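Local coordinates for protein L-lysine 6-oxidase (Marinomonas mediterranea, PDB 3WEU) that oxidises the side-chain amine of L-lysine with a cysteine tryptophylquinone cofactor, releasing hydrogen peroxide that kills bacteria, at residues V245-N257 with W626-N638. Residues are numbered along the deposited sequence; the frame is centred on the assembly and turned at random. Where two conformers were deposited one is given.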
loop_
_atom_site.group_PDB
_atom_site.type_symbol
_atom_site.label_atom_id
_atom_site.label_comp_id
_atom_site.label_asym_id
_atom_site.label_seq_id
_atom_site.Cartn_x
_atom_site.Cartn_y
_atom_site.Cartn_z
ATOM N N VAL A 245 1.534 36.404 6.162
ATOM C CA VAL A 245 1.205 34.997 6.197
ATOM C C VAL A 245 0.523 34.579 4.912
ATOM O O VAL A 245 -0.362 35.258 4.422
ATOM C CB VAL A 245 0.269 34.728 7.388
ATOM C CG1 VAL A 245 -0.100 33.254 7.449
ATOM C CG2 VAL A 245 0.977 35.160 8.669
ATOM N N VAL A 246 0.895 33.427 4.402
ATOM C CA VAL A 246 0.261 32.840 3.239
ATOM C C VAL A 246 -0.628 31.635 3.696
ATOM O O VAL A 246 -0.178 30.778 4.482
ATOM C CB VAL A 246 1.241 32.355 2.202
ATOM C CG1 VAL A 246 0.472 31.821 0.997
ATOM C CG2 VAL A 246 2.136 33.476 1.765
ATOM N N GLY A 247 -1.895 31.681 3.297
ATOM C CA GLY A 247 -2.806 30.585 3.511
ATOM C C GLY A 247 -3.235 29.901 2.253
ATOM O O GLY A 247 -3.089 30.429 1.111
ATOM N N SER A 248 -3.900 28.799 2.447
ATOM C CA SER A 248 -4.528 28.080 1.343
ATOM C C SER A 248 -5.795 28.862 0.935
ATOM O O SER A 248 -6.147 29.859 1.581
ATOM C CB SER A 248 -4.832 26.650 1.763
ATOM O OG SER A 248 -5.698 26.590 2.884
ATOM N N PRO A 249 -6.413 28.535 -0.208
ATOM C CA PRO A 249 -7.487 29.419 -0.644
ATOM C C PRO A 249 -8.660 29.571 0.342
ATOM O O PRO A 249 -8.951 28.643 1.110
ATOM C CB PRO A 249 -7.953 28.800 -1.928
ATOM C CG PRO A 249 -6.756 28.015 -2.446
ATOM C CD PRO A 249 -6.180 27.459 -1.158
ATOM N N ASP A 250 -9.275 30.752 0.313
ATOM C CA ASP A 250 -10.522 30.995 1.052
ATOM C C ASP A 250 -11.646 30.625 0.100
ATOM O O ASP A 250 -12.024 31.449 -0.830
ATOM C CB ASP A 250 -10.624 32.446 1.505
ATOM C CG ASP A 250 -11.844 32.726 2.384
ATOM O OD1 ASP A 250 -12.749 31.845 2.490
ATOM O OD2 ASP A 250 -11.876 33.839 2.963
ATOM N N PHE A 251 -12.242 29.445 0.340
ATOM C CA PHE A 251 -13.281 28.966 -0.579
ATOM C C PHE A 251 -14.701 29.477 -0.285
ATOM O O PHE A 251 -15.638 29.158 -1.027
ATOM C CB PHE A 251 -13.285 27.416 -0.626
ATOM C CG PHE A 251 -12.096 26.821 -1.345
ATOM C CD1 PHE A 251 -12.062 26.812 -2.723
ATOM C CD2 PHE A 251 -11.066 26.230 -0.660
ATOM C CE1 PHE A 251 -11.050 26.228 -3.413
ATOM C CE2 PHE A 251 -10.015 25.610 -1.351
ATOM C CZ PHE A 251 -10.012 25.622 -2.719
ATOM N N ALA A 252 -14.826 30.358 0.694
ATOM C CA ALA A 252 -16.090 30.992 1.049
ATOM C C ALA A 252 -15.874 32.302 1.713
ATOM O O ALA A 252 -16.214 32.512 2.909
ATOM C CB ALA A 252 -16.905 30.075 1.952
ATOM N N PRO A 253 -15.352 33.229 0.932
ATOM C CA PRO A 253 -14.821 34.443 1.558
ATOM C C PRO A 253 -15.862 35.335 2.206
ATOM O O PRO A 253 -15.515 36.050 3.158
ATOM C CB PRO A 253 -14.113 35.145 0.393
ATOM C CG PRO A 253 -14.715 34.544 -0.828
ATOM C CD PRO A 253 -14.993 33.153 -0.490
ATOM N N GLU A 254 -17.129 35.270 1.775
ATOM C CA GLU A 254 -18.152 36.087 2.417
ATOM C C GLU A 254 -18.635 35.529 3.746
ATOM O O GLU A 254 -19.412 36.200 4.425
ATOM C CB GLU A 254 -19.325 36.231 1.502
ATOM C CG GLU A 254 -18.965 36.995 0.256
ATOM C CD GLU A 254 -19.917 36.789 -0.927
ATOM O OE1 GLU A 254 -20.433 37.794 -1.506
ATOM O OE2 GLU A 254 -20.130 35.616 -1.333
ATOM N N ILE A 255 -18.259 34.309 4.089
ATOM C CA ILE A 255 -18.706 33.665 5.321
ATOM C C ILE A 255 -17.583 33.792 6.353
ATOM O O ILE A 255 -16.447 33.427 6.095
ATOM C CB ILE A 255 -19.046 32.188 5.070
ATOM C CG1 ILE A 255 -20.128 32.137 3.964
ATOM C CG2 ILE A 255 -19.511 31.514 6.353
ATOM C CD1 ILE A 255 -20.730 30.845 3.626
ATOM N N VAL A 256 -17.918 34.398 7.490
ATOM C CA VAL A 256 -16.948 34.760 8.513
ATOM C C VAL A 256 -17.004 33.771 9.690
ATOM O O VAL A 256 -18.088 33.371 10.117
ATOM C CB VAL A 256 -17.334 36.167 9.000
ATOM C CG1 VAL A 256 -16.401 36.683 10.079
ATOM C CG2 VAL A 256 -17.355 37.153 7.833
ATOM N N ASN A 257 -15.839 33.419 10.204
ATOM C CA ASN A 257 -15.704 32.580 11.382
ATOM C C ASN A 257 -16.231 33.293 12.620
ATOM O O ASN A 257 -16.001 34.477 12.829
ATOM C CB ASN A 257 -14.238 32.156 11.557
ATOM C CG ASN A 257 -13.755 31.271 10.400
ATOM O OD1 ASN A 257 -14.013 30.080 10.400
ATOM N ND2 ASN A 257 -13.124 31.864 9.387
ATOM N N TRP A 626 -7.192 19.773 -4.995
ATOM C CA TRP A 626 -7.747 20.871 -4.164
ATOM C C TRP A 626 -8.354 21.977 -5.044
ATOM O O TRP A 626 -9.405 22.551 -4.724
ATOM C CB TRP A 626 -6.701 21.378 -3.170
ATOM C CG TRP A 626 -5.442 21.802 -3.825
ATOM C CD1 TRP A 626 -4.432 20.976 -4.223
ATOM C CD2 TRP A 626 -5.087 23.120 -4.278
ATOM N NE1 TRP A 626 -3.456 21.702 -4.877
ATOM C CE2 TRP A 626 -3.823 23.018 -4.907
ATOM C CE3 TRP A 626 -5.712 24.378 -4.223
ATOM C CZ2 TRP A 626 -3.178 24.116 -5.492
ATOM C CZ3 TRP A 626 -5.052 25.468 -4.744
ATOM C CH2 TRP A 626 -3.803 25.334 -5.418
ATOM N N SER A 627 -7.669 22.317 -6.133
ATOM C CA SER A 627 -8.042 23.446 -6.914
ATOM C C SER A 627 -9.267 23.234 -7.719
ATOM O O SER A 627 -9.773 24.200 -8.337
ATOM C CB SER A 627 -6.905 23.981 -7.804
ATOM O OG SER A 627 -6.574 23.087 -8.836
ATOM N N ALA A 628 -9.781 22.002 -7.740
ATOM C CA ALA A 628 -10.979 21.706 -8.485
ATOM C C ALA A 628 -12.244 22.114 -7.722
ATOM O O ALA A 628 -13.328 22.190 -8.308
ATOM C CB ALA A 628 -11.058 20.230 -8.772
ATOM N N LEU A 629 -12.099 22.380 -6.436
ATOM C CA LEU A 629 -13.290 22.613 -5.564
ATOM C C LEU A 629 -13.923 23.952 -5.780
ATOM O O LEU A 629 -13.327 24.871 -6.350
ATOM C CB LEU A 629 -12.978 22.426 -4.081
ATOM C CG LEU A 629 -12.506 20.999 -3.781
ATOM C CD1 LEU A 629 -11.775 20.845 -2.456
ATOM C CD2 LEU A 629 -13.658 20.019 -3.794
ATOM N N ALA A 630 -15.186 24.047 -5.378
ATOM C CA ALA A 630 -15.981 25.217 -5.619
ATOM C C ALA A 630 -15.639 26.351 -4.662
ATOM O O ALA A 630 -15.172 26.134 -3.531
ATOM C CB ALA A 630 -17.435 24.877 -5.414
ATOM N N PHE A 631 -15.995 27.547 -5.082
ATOM C CA PHE A 631 -16.062 28.685 -4.185
ATOM C C PHE A 631 -17.515 28.915 -3.867
ATOM O O PHE A 631 -18.373 29.066 -4.787
ATOM C CB PHE A 631 -15.512 29.928 -4.861
ATOM C CG PHE A 631 -14.021 29.936 -4.929
ATOM C CD1 PHE A 631 -13.356 29.138 -5.851
ATOM C CD2 PHE A 631 -13.274 30.603 -3.961
ATOM C CE1 PHE A 631 -11.962 29.068 -5.855
ATOM C CE2 PHE A 631 -11.874 30.555 -3.963
ATOM C CZ PHE A 631 -11.223 29.790 -4.935
ATOM N N ILE A 632 -17.792 28.967 -2.592
ATOM C CA ILE A 632 -19.169 29.192 -2.092
ATOM C C ILE A 632 -19.372 30.693 -2.020
ATOM O O ILE A 632 -18.644 31.389 -1.337
ATOM C CB ILE A 632 -19.398 28.551 -0.707
ATOM C CG1 ILE A 632 -18.886 27.125 -0.680
ATOM C CG2 ILE A 632 -20.862 28.624 -0.299
ATOM C CD1 ILE A 632 -19.419 26.189 -1.775
ATOM N N ARG A 633 -20.376 31.191 -2.743
ATOM C CA ARG A 633 -20.583 32.599 -2.847
ATOM C C ARG A 633 -22.046 33.029 -2.997
ATOM O O ARG A 633 -22.905 32.227 -3.429
ATOM C CB ARG A 633 -19.716 33.094 -3.967
ATOM C CG ARG A 633 -20.335 33.768 -5.116
ATOM C CD ARG A 633 -19.304 34.198 -6.134
ATOM N NE ARG A 633 -19.100 35.592 -6.117
ATOM C CZ ARG A 633 -18.267 36.216 -6.950
ATOM N NH1 ARG A 633 -17.532 35.532 -7.828
ATOM N NH2 ARG A 633 -18.180 37.509 -6.940
ATOM N N ASP A 634 -22.316 34.265 -2.561
ATOM C CA ASP A 634 -23.631 34.781 -2.535
ATOM C C ASP A 634 -24.049 35.195 -3.965
ATOM O O ASP A 634 -23.495 36.157 -4.532
ATOM C CB ASP A 634 -23.758 35.936 -1.553
ATOM C CG ASP A 634 -25.153 36.477 -1.434
ATOM O OD1 ASP A 634 -26.103 35.933 -2.000
ATOM O OD2 ASP A 634 -25.287 37.558 -0.768
ATOM N N ARG A 635 -24.980 34.444 -4.517
ATOM C CA ARG A 635 -25.535 34.673 -5.853
ATOM C C ARG A 635 -26.518 35.865 -5.896
ATOM O O ARG A 635 -26.934 36.313 -6.981
ATOM C CB ARG A 635 -26.257 33.411 -6.272
ATOM C CG ARG A 635 -25.337 32.245 -6.559
ATOM C CD ARG A 635 -24.745 32.382 -7.962
ATOM N NE ARG A 635 -24.490 31.073 -8.500
ATOM C CZ ARG A 635 -25.027 30.535 -9.578
ATOM N NH1 ARG A 635 -25.859 31.184 -10.370
ATOM N NH2 ARG A 635 -24.677 29.314 -9.887
ATOM N N ASN A 636 -26.856 36.375 -4.708
ATOM C CA ASN A 636 -27.739 37.520 -4.532
ATOM C C ASN A 636 -27.091 38.687 -3.809
ATOM O O ASN A 636 -27.787 39.474 -3.152
ATOM C CB ASN A 636 -28.981 37.176 -3.767
ATOM C CG ASN A 636 -30.131 38.102 -4.085
ATOM O OD1 ASN A 636 -30.199 38.683 -5.200
ATOM N ND2 ASN A 636 -31.087 38.215 -3.141
ATOM N N GLN A 637 -25.787 38.799 -4.009
ATOM C CA GLN A 637 -24.917 39.756 -3.322
ATOM C C GLN A 637 -25.371 41.223 -3.478
ATOM O O GLN A 637 -25.204 42.033 -2.549
ATOM C CB GLN A 637 -23.491 39.623 -3.909
ATOM C CG GLN A 637 -22.485 40.479 -3.159
ATOM C CD GLN A 637 -22.429 41.962 -3.597
ATOM O OE1 GLN A 637 -21.991 42.808 -2.825
ATOM N NE2 GLN A 637 -22.874 42.274 -4.790
ATOM N N ASN A 638 -25.988 41.538 -4.622
ATOM C CA ASN A 638 -26.537 42.899 -4.830
ATOM C C ASN A 638 -27.709 43.301 -4.009
ATOM O O ASN A 638 -28.165 44.425 -4.146
ATOM C CB ASN A 638 -27.034 43.005 -6.220
ATOM C CG ASN A 638 -25.953 42.904 -7.146
ATOM O OD1 ASN A 638 -24.807 43.053 -6.709
ATOM N ND2 ASN A 638 -26.234 42.611 -8.422
HETATM O O HOH W 1 -18.186 33.870 -0.423
HETATM O O HOH W 2 -20.893 37.238 -4.198
HETATM O O HOH W 3 -23.145 38.756 0.287
#
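Glu-254 and Phe-251, on the loop that leaves strand 237-247, grip strand 631-634, which pairs antiparallel with strand 645-648 in a two-stranded sheet, and illustrate how a loop can dock on a short strand by one main-chain bond and one carboxylate bond. The main chain supplies the first, Ile-632 N to Phe-251 O (2.7 Å); a side chain supplies the next. Glu-254 is the third residue of the type I turn Ala-252 to Ile-255, and its CG is anti to the carbonyl carbon, beside the backbone N (chi1 -65°), from where an extended chain brings the carboxylate to the strand. There Asp-634 N meets OE2 of Glu-254 on its syn side, somewhat out of the carboxylate plane, at 2.8 Å, with a nearly straight N-H (166°). Water 1 bonds to Glu-254 N, Glu-254 OE2 and Ile-632 O, while water 2 links Glu-254 OE1 with Asp-634 O and Arg-633 NE, whose guanidinium also reaches Val-47 O. These bonds limit rotation of the carboxylate.

The other end is mainly aromatic. CD1 of Phe-251 sits over the centre of one face of the Phe-631 ring, 3.8 Å from Phe-631 CZ, with the planes oblique at 46°; the same CD1 lies 3.3 Å from Ala-630 O. Beyond it, CG of Pro-249 touches Trp-626 CZ3 (3.8 Å), and the indole continues onto helix 510-515. Asp-250 O, finally, approaches the edge of the Phe-631 ring, 3.3 Å from CE2.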